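Local coordinates for protein putative endo-1,4-beta-xylanase (Bacteroides thetaiotaomicron VPI-5482, PDB 5MSX) that is a calcium-binding family 43 glycoside hydrolase, probably an arabinofuranosidase that acts on plant pectin, at residues 77-82 against 424-429; 374-379 against 443-448; 395-400 against 448-453. All coordinates share one frame; numbering follows the deposited sequence.

Contact 1: 77-82 against 424-429; sequences SFDGTY and DRKMCS. With EDO (1,2-ethanediol), chain B.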
# COMPACT_ATOMS: atom_id res chain seq x y z
N SER C 77 -22.66 6.21 -20.51
CA SER C 77 -21.86 7.03 -21.41
C SER C 77 -20.39 6.84 -21.19
O SER C 77 -19.97 6.32 -20.19
CB SER C 77 -22.23 8.51 -21.27
OG SER C 77 -22.00 8.96 -19.96
N PHE C 78 -19.60 7.24 -22.17
CA PHE C 78 -18.16 7.28 -22.05
C PHE C 78 -17.63 8.47 -22.85
O PHE C 78 -18.33 9.01 -23.74
CB PHE C 78 -17.49 5.98 -22.55
CG PHE C 78 -17.31 5.91 -24.05
CD1 PHE C 78 -18.35 5.47 -24.86
CD2 PHE C 78 -16.10 6.29 -24.66
CE1 PHE C 78 -18.20 5.43 -26.25
CE2 PHE C 78 -15.95 6.25 -26.04
CZ PHE C 78 -17.00 5.81 -26.84
N ASP C 79 -16.39 8.85 -22.54
CA ASP C 79 -15.69 9.89 -23.27
C ASP C 79 -14.19 9.61 -23.22
O ASP C 79 -13.59 9.68 -22.17
CB ASP C 79 -16.01 11.27 -22.67
CG ASP C 79 -15.41 12.42 -23.49
OD1 ASP C 79 -14.63 12.18 -24.45
OD2 ASP C 79 -15.71 13.58 -23.17
N GLY C 80 -13.60 9.32 -24.38
CA GLY C 80 -12.18 9.02 -24.47
C GLY C 80 -11.79 7.67 -23.89
O GLY C 80 -12.66 6.81 -23.61
N THR C 81 -10.48 7.48 -23.72
CA THR C 81 -9.92 6.30 -23.11
C THR C 81 -9.53 6.63 -21.67
O THR C 81 -9.37 7.80 -21.32
CB THR C 81 -8.73 5.72 -23.89
OG1 THR C 81 -8.20 4.59 -23.19
CG2 THR C 81 -7.60 6.77 -24.12
N TYR C 82 -9.43 5.58 -20.84
CA TYR C 82 -8.97 5.69 -19.45
C TYR C 82 -7.52 5.21 -19.34
O TYR C 82 -6.95 5.26 -18.26
CB TYR C 82 -9.91 4.93 -18.46
CG TYR C 82 -10.00 3.42 -18.66
CD1 TYR C 82 -9.06 2.55 -18.10
CD2 TYR C 82 -11.01 2.86 -19.42
CE1 TYR C 82 -9.15 1.17 -18.28
CE2 TYR C 82 -11.11 1.49 -19.60
CZ TYR C 82 -10.18 0.64 -19.03
OH TYR C 82 -10.29 -0.70 -19.25
N ASP C 424 -15.01 17.49 -36.77
CA ASP C 424 -13.99 16.60 -36.15
C ASP C 424 -14.65 15.42 -35.43
O ASP C 424 -15.61 15.60 -34.70
CB ASP C 424 -13.12 17.37 -35.15
N ARG C 425 -14.15 14.21 -35.70
CA ARG C 425 -14.45 13.01 -34.91
C ARG C 425 -14.28 13.29 -33.43
O ARG C 425 -13.21 13.72 -33.01
CB ARG C 425 -13.46 11.89 -35.25
CG ARG C 425 -13.84 10.95 -36.36
CD ARG C 425 -12.74 9.90 -36.53
NE ARG C 425 -12.72 9.42 -37.90
CZ ARG C 425 -13.47 8.42 -38.39
NH1 ARG C 425 -14.30 7.71 -37.63
NH2 ARG C 425 -13.35 8.12 -39.68
N LYS C 426 -15.31 13.06 -32.64
CA LYS C 426 -15.17 13.03 -31.20
C LYS C 426 -15.55 11.60 -30.72
O LYS C 426 -16.61 11.08 -31.09
CB LYS C 426 -16.04 14.11 -30.58
CG LYS C 426 -16.00 14.18 -29.06
CD LYS C 426 -16.76 15.40 -28.55
CE LYS C 426 -17.18 15.28 -27.10
NZ LYS C 426 -16.15 14.63 -26.24
N MET C 427 -14.64 10.98 -29.96
CA MET C 427 -14.72 9.59 -29.55
C MET C 427 -15.42 9.55 -28.19
O MET C 427 -14.77 9.56 -27.14
CB MET C 427 -13.32 8.95 -29.47
CG MET C 427 -12.70 8.47 -30.79
SD MET C 427 -12.14 9.70 -32.01
CE MET C 427 -10.84 10.53 -31.08
N CYS C 428 -16.75 9.54 -28.22
CA CYS C 428 -17.55 9.55 -27.02
C CYS C 428 -18.92 8.93 -27.33
O CYS C 428 -19.18 8.61 -28.46
CB CYS C 428 -17.69 10.97 -26.50
SG CYS C 428 -18.76 12.03 -27.51
N SER C 429 -19.76 8.72 -26.33
CA SER C 429 -21.18 8.37 -26.56
C SER C 429 -21.94 8.65 -25.29
O SER C 429 -21.43 8.35 -24.24
CB SER C 429 -21.38 6.89 -26.94
OG SER C 429 -22.69 6.69 -27.46
C1 EDO B . -21.11 7.37 -30.53
O1 EDO B . -22.36 7.88 -30.04
C2 EDO B . -20.16 8.37 -31.21
O2 EDO B . -18.88 7.91 -31.66

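Contact 2: 374-379 against 443-448; sequences SINPWI and RIKILK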
# COMPACT_ATOMS: atom_id res chain seq x y z
N SER C 374 -22.33 5.82 -48.59
CA SER C 374 -21.25 6.35 -47.75
C SER C 374 -20.98 7.86 -47.88
O SER C 374 -19.94 8.32 -47.43
CB SER C 374 -19.97 5.58 -48.05
OG SER C 374 -19.55 5.83 -49.37
N ILE C 375 -21.89 8.64 -48.47
CA ILE C 375 -21.71 10.10 -48.64
C ILE C 375 -22.89 10.84 -48.02
O ILE C 375 -23.98 10.85 -48.58
CB ILE C 375 -21.59 10.49 -50.14
CG1 ILE C 375 -20.31 9.92 -50.76
CG2 ILE C 375 -21.63 12.01 -50.33
CD1 ILE C 375 -20.42 9.69 -52.25
N ASN C 376 -22.67 11.49 -46.88
CA ASN C 376 -23.78 12.04 -46.07
C ASN C 376 -25.02 11.12 -46.02
O ASN C 376 -26.10 11.50 -46.48
CB ASN C 376 -24.22 13.43 -46.57
CG ASN C 376 -23.16 14.48 -46.38
OD1 ASN C 376 -21.99 14.18 -46.13
ND2 ASN C 376 -23.57 15.73 -46.51
N PRO C 377 -24.86 9.89 -45.48
CA PRO C 377 -26.05 9.15 -45.07
C PRO C 377 -26.80 9.95 -44.04
O PRO C 377 -26.18 10.69 -43.27
CB PRO C 377 -25.49 7.86 -44.45
CG PRO C 377 -24.04 8.09 -44.23
CD PRO C 377 -23.62 9.12 -45.24
N TRP C 378 -28.12 9.84 -44.03
CA TRP C 378 -28.90 10.62 -43.09
C TRP C 378 -30.14 9.89 -42.63
O TRP C 378 -30.62 8.95 -43.27
CB TRP C 378 -29.26 11.99 -43.69
CG TRP C 378 -29.98 11.91 -45.01
CD1 TRP C 378 -29.43 12.10 -46.25
CD2 TRP C 378 -31.37 11.63 -45.22
NE1 TRP C 378 -30.40 11.94 -47.21
CE2 TRP C 378 -31.60 11.66 -46.61
CE3 TRP C 378 -32.45 11.35 -44.36
CZ2 TRP C 378 -32.86 11.41 -47.17
CZ3 TRP C 378 -33.70 11.10 -44.91
CH2 TRP C 378 -33.89 11.12 -46.31
N ILE C 379 -30.65 10.35 -41.49
CA ILE C 379 -31.88 9.84 -40.88
C ILE C 379 -32.66 11.04 -40.35
O ILE C 379 -32.06 12.02 -39.92
CB ILE C 379 -31.56 8.79 -39.77
CG1 ILE C 379 -32.84 8.23 -39.15
CG2 ILE C 379 -30.62 9.36 -38.70
CD1 ILE C 379 -32.64 6.90 -38.42
N ARG C 443 -32.77 16.02 -38.25
CA ARG C 443 -32.02 15.22 -39.16
C ARG C 443 -30.57 15.21 -38.75
O ARG C 443 -30.01 16.26 -38.44
CB ARG C 443 -32.13 15.79 -40.58
CG ARG C 443 -31.31 15.02 -41.61
CD ARG C 443 -31.70 15.39 -43.04
NE ARG C 443 -31.05 16.63 -43.49
CZ ARG C 443 -31.44 17.35 -44.55
NH1 ARG C 443 -32.48 16.98 -45.29
NH2 ARG C 443 -30.77 18.45 -44.87
N ILE C 444 -29.97 14.04 -38.84
CA ILE C 444 -28.54 13.86 -38.62
C ILE C 444 -27.97 13.49 -39.96
O ILE C 444 -28.53 12.64 -40.63
CB ILE C 444 -28.28 12.70 -37.64
CG1 ILE C 444 -28.82 13.07 -36.27
CG2 ILE C 444 -26.79 12.35 -37.56
CD1 ILE C 444 -29.33 11.87 -35.51
N LYS C 445 -26.89 14.15 -40.37
CA LYS C 445 -26.11 13.68 -41.51
C LYS C 445 -24.77 13.24 -40.96
O LYS C 445 -24.15 13.98 -40.22
CB LYS C 445 -25.89 14.79 -42.55
CG LYS C 445 -27.16 15.38 -43.16
CD LYS C 445 -26.85 16.23 -44.40
CE LYS C 445 -26.41 17.63 -44.02
NZ LYS C 445 -25.59 18.29 -45.08
N ILE C 446 -24.31 12.07 -41.35
CA ILE C 446 -23.08 11.52 -40.81
C ILE C 446 -21.96 11.80 -41.80
O ILE C 446 -22.05 11.40 -42.96
CB ILE C 446 -23.22 10.01 -40.49
CG1 ILE C 446 -24.39 9.81 -39.51
CG2 ILE C 446 -21.93 9.46 -39.89
CD1 ILE C 446 -24.70 8.38 -39.15
N LEU C 447 -20.91 12.45 -41.32
CA LEU C 447 -19.79 12.89 -42.13
C LEU C 447 -18.58 11.97 -42.02
O LEU C 447 -17.92 11.72 -43.02
CB LEU C 447 -19.41 14.32 -41.75
CG LEU C 447 -20.48 15.39 -42.01
CD1 LEU C 447 -20.20 16.66 -41.20
CD2 LEU C 447 -20.58 15.69 -43.50
N LYS C 448 -18.29 11.50 -40.81
CA LYS C 448 -17.30 10.45 -40.58
C LYS C 448 -17.78 9.48 -39.48
O LYS C 448 -18.64 9.82 -38.67
CB LYS C 448 -15.96 11.07 -40.22

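Contact 3: 395-400 against 448-453; sequences YFVRPT and KGVPGI. With EDO (1,2-ethanediol), chain B.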
# COMPACT_ATOMS: atom_id res chain seq x y z
N TYR C 395 -26.59 7.80 -29.77
CA TYR C 395 -25.69 6.69 -29.54
C TYR C 395 -25.39 6.04 -30.87
O TYR C 395 -26.18 5.23 -31.34
CB TYR C 395 -26.36 5.70 -28.60
CG TYR C 395 -26.59 6.21 -27.21
CD1 TYR C 395 -27.75 6.89 -26.85
CD2 TYR C 395 -25.64 5.97 -26.21
CE1 TYR C 395 -27.94 7.35 -25.55
CE2 TYR C 395 -25.83 6.40 -24.91
CZ TYR C 395 -26.97 7.08 -24.59
OH TYR C 395 -27.11 7.49 -23.30
N PHE C 396 -24.27 6.41 -31.49
CA PHE C 396 -23.88 5.82 -32.77
C PHE C 396 -23.31 4.42 -32.61
O PHE C 396 -22.81 4.03 -31.54
CB PHE C 396 -22.85 6.68 -33.54
CG PHE C 396 -23.35 8.05 -33.96
CD1 PHE C 396 -24.12 8.21 -35.13
CD2 PHE C 396 -23.04 9.20 -33.21
CE1 PHE C 396 -24.58 9.47 -35.52
CE2 PHE C 396 -23.48 10.47 -33.61
CZ PHE C 396 -24.26 10.60 -34.76
N VAL C 397 -23.33 3.70 -33.72
CA VAL C 397 -22.69 2.40 -33.84
C VAL C 397 -21.16 2.57 -33.99
O VAL C 397 -20.70 3.48 -34.69
CB VAL C 397 -23.28 1.62 -35.05
CG1 VAL C 397 -22.48 0.36 -35.33
CG2 VAL C 397 -24.74 1.30 -34.81
N ARG C 398 -20.40 1.66 -33.38
CA ARG C 398 -18.94 1.78 -33.26
C ARG C 398 -18.49 3.17 -32.72
O ARG C 398 -17.61 3.83 -33.30
CB ARG C 398 -18.20 1.42 -34.55
CG ARG C 398 -16.71 1.14 -34.30
CD ARG C 398 -15.97 0.89 -35.59
NE ARG C 398 -16.28 -0.43 -36.15
CZ ARG C 398 -15.85 -0.89 -37.32
NH1 ARG C 398 -15.08 -0.14 -38.11
NH2 ARG C 398 -16.18 -2.10 -37.72
N PRO C 399 -19.04 3.57 -31.55
CA PRO C 399 -18.84 4.90 -30.96
C PRO C 399 -17.37 5.20 -30.61
O PRO C 399 -16.92 6.39 -30.61
CB PRO C 399 -19.72 4.82 -29.71
CG PRO C 399 -19.67 3.40 -29.31
CD PRO C 399 -19.77 2.69 -30.63
N THR C 400 -16.61 4.15 -30.32
CA THR C 400 -15.23 4.34 -29.91
C THR C 400 -14.31 4.73 -31.07
O THR C 400 -13.18 5.12 -30.81
CB THR C 400 -14.64 3.11 -29.22
OG1 THR C 400 -14.61 1.99 -30.12
CG2 THR C 400 -15.45 2.75 -27.94
N LYS C 448 -18.29 11.50 -40.81
CA LYS C 448 -17.30 10.45 -40.58
C LYS C 448 -17.78 9.48 -39.48
O LYS C 448 -18.64 9.82 -38.67
CB LYS C 448 -15.96 11.07 -40.22
N GLY C 449 -17.20 8.28 -39.48
CA GLY C 449 -17.59 7.20 -38.58
C GLY C 449 -18.62 6.26 -39.20
O GLY C 449 -19.20 6.55 -40.24
N VAL C 450 -18.86 5.14 -38.53
CA VAL C 450 -19.80 4.15 -39.03
C VAL C 450 -21.20 4.74 -39.08
O VAL C 450 -21.66 5.30 -38.09
CB VAL C 450 -19.75 2.86 -38.21
CG1 VAL C 450 -20.93 1.94 -38.53
CG2 VAL C 450 -18.43 2.18 -38.46
N PRO C 451 -21.87 4.65 -40.25
CA PRO C 451 -23.15 5.33 -40.41
C PRO C 451 -24.35 4.52 -39.85
O PRO C 451 -25.13 3.94 -40.61
CB PRO C 451 -23.23 5.54 -41.94
CG PRO C 451 -22.50 4.37 -42.51
CD PRO C 451 -21.39 4.08 -41.53
N GLY C 452 -24.49 4.51 -38.52
CA GLY C 452 -25.55 3.77 -37.86
C GLY C 452 -25.80 4.24 -36.46
O GLY C 452 -24.93 4.85 -35.85
N ILE C 453 -26.99 3.94 -35.95
CA ILE C 453 -27.44 4.40 -34.65
C ILE C 453 -28.15 3.27 -33.88
O ILE C 453 -29.18 2.70 -34.37
CB ILE C 453 -28.43 5.59 -34.81
CG1 ILE C 453 -27.79 6.76 -35.57
CG2 ILE C 453 -28.91 6.08 -33.45
CD1 ILE C 453 -28.68 8.00 -35.66
C1 EDO B . -21.11 7.37 -30.53
O1 EDO B . -22.36 7.88 -30.04
C2 EDO B . -20.16 8.37 -31.21
O2 EDO B . -18.88 7.91 -31.66
O HOH W 1 -17.23 5.16 -36.01

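Contact 1: 77-82 against 424-429
Phe-78 and Ser-429 face each other as an antiparallel hydrogen-bonded beta pair. Phe-78 N donates to Ser-429 O at 3.0 Å, and Ser-429 N returns a bond of the same length to Phe-78 O. A third backbone bond, from Gly-80 N to Met-427 O, follows on. This short bridge joins the family 43 region, typically a five-bladed beta-propeller, to the F5/8 type C domain, a beta-sandwich. Asp-79 pairs with Cys-428 at the non-hydrogen-bonded position, and their side chains lie on the sheet face opposite to Phe-78 and Ser-429. Lys-426 approaches Asp-79 at about a right angle. Its chain is extended until a final bend (chi4 39°), which brings NZ to 3.3 Å from Asp-79 OD2. This is a salt bridge between two exposed side chains, with only a weak hydrogen bond in it.

The Phe-78 ring is buried, as are Cys-428 and Ser-429. Its CG sits between the backbone N and the carbonyl carbon (chi1 82°), which swings the ring over the partner backbone. Cys-428 CA makes a CH-pi contact over the ring face, 4.0 Å from the centroid. Ser-429 N lies over the same face, nearer the rim. Trp-68, Val-66, Pro-399 and Thr-400 also touch the ring. With an alanine at Phe-78 the ring is gone, which would probably leave a gap at the domain junction and strip the Cys-428 and Ser-429 backbone of its aromatic cover. At the rim of the ring, Phe-78 CE1 meets Ser-429 CB at 3.6 Å, while Ser-429 OG accepts a hydrogen bond of 2.9 Å from O1 of the bound 1,2-ethanediol.

Contact 2: 374-379 against 443-448
The backbone of Trp-378 and Ile-379 runs antiparallel to Ile-444 and Lys-445, with Ile-379 and Ile-444 as the hydrogen-bonded pair and Trp-378 and Lys-445 as the non-hydrogen-bonded one. Ile-444 N bonds to Ile-379 O, and Ile-379 N bonds to Ile-444 O. Ile-446 N adds a nearly straight bond of 3.0 Å to Pro-377 O. The pairing thus extends to the proline that leads into the strand.

The two sheet faces differ in character. On one, Ile-379 CG2 packs on Ile-444 CB at 4.2 Å. Further along, the Pro-377 ring lies by Ile-446, with CG 4.3 Å from Ile-446 CB. On the other face, Trp-378 CB rests 4.0 Å from Lys-445 CG. The indole itself leads away from the partner strand. Lys-445 bends at its third torsion (-82°) and brings its end beside the Asn-376 amide. Its NZ is 3.6 Å from Asn-376 ND2, but both are donors and make no bond. The amide oxygen lies the other way, with Asn-376 OD1 3.3 Å from Leu-447 CD2. These two side chains lie side by side and point the same way.

Arg-443 also bends at its third torsion (82°). Its guanidinium stands over the five-membered ring of Trp-378, but at 5.8 Å from CZ to the centroid this is at most a weak attraction. Its main polar partner is Glu-408, through a salt bridge from NE; Trp-416 adds a cation-pi contact. Strand 438-448 lies between strands 378-383 and 403-410 here, and Leu-447 and Lys-448 form a classic beta bulge opposite Ala-404. Ile-379 and Ile-444 pack against Ile-453 and Trp-456 of strand 452-458, inside the beta-sandwich.

Contact 3: 395-400 against 448-453
Val-450 sits between two side chains of segment 395-400. Its CG1 meets Val-397 CG1 at 3.9 Å, and the two valines cross at a slant. Its CG2 lies over one face of the Arg-398 guanidinium. Arg-398 runs at about a right angle to it and bends at its third torsion (-74°), which lays CB, CD and the flat group around that one methyl. The charged end is held by Gly-54 O and by a cation-pi contact with Tyr-55.

Phe-396 and Ile-453 lie side by side and point the same way, with Phe-396 CD1 4.0 Å from Ile-453 CG1. The ring turns an edge to Gly-452 O, and His-403 stacks on it. Gly-452 O also takes a straight bond of 2.9 Å from Val-397 N, which comes from above the carbonyl plane. Val-397 CG2 lies 3.5 Å from Gly-452 C and leaves little room for a side chain on that glycine. Phe-396 N donates to O1 of the bound 1,2-ethanediol at 2.8 Å, and its O2 bonds to Pro-399 O.

Water joins Arg-398 O to Val-450 N. With one direct backbone bond and one water bridge across the segments, apolar packing probably does much of the holding, close to the calcium site that Trp-454 and Glu-455 help form.

All three contacts reach the same antiparallel sheet system. Contact 3 is buried, while contacts 1 and 2 mix buried and exposed residues. Contacts 2 and 3 lie within the F5/8 type C domain, share Lys-448 and meet where Pro-377 packs on Pro-451 and Ile-446 on Phe-396. Contact 1 instead crosses to the family 43 region. It touches contact 3 through Ser-429 and Tyr-395, and one ethanediol molecule is hydrogen-bonded in both contacts, to Ser-429 and to Phe-396 and Pro-399. Contacts 1 and 2 each have three backbone bonds, with exposed or partly exposed charged side chains at their margins. Contact 3 has one such bond across its segments and rests more on apolar packing, with the Arg-398 guanidinium against a valine methyl.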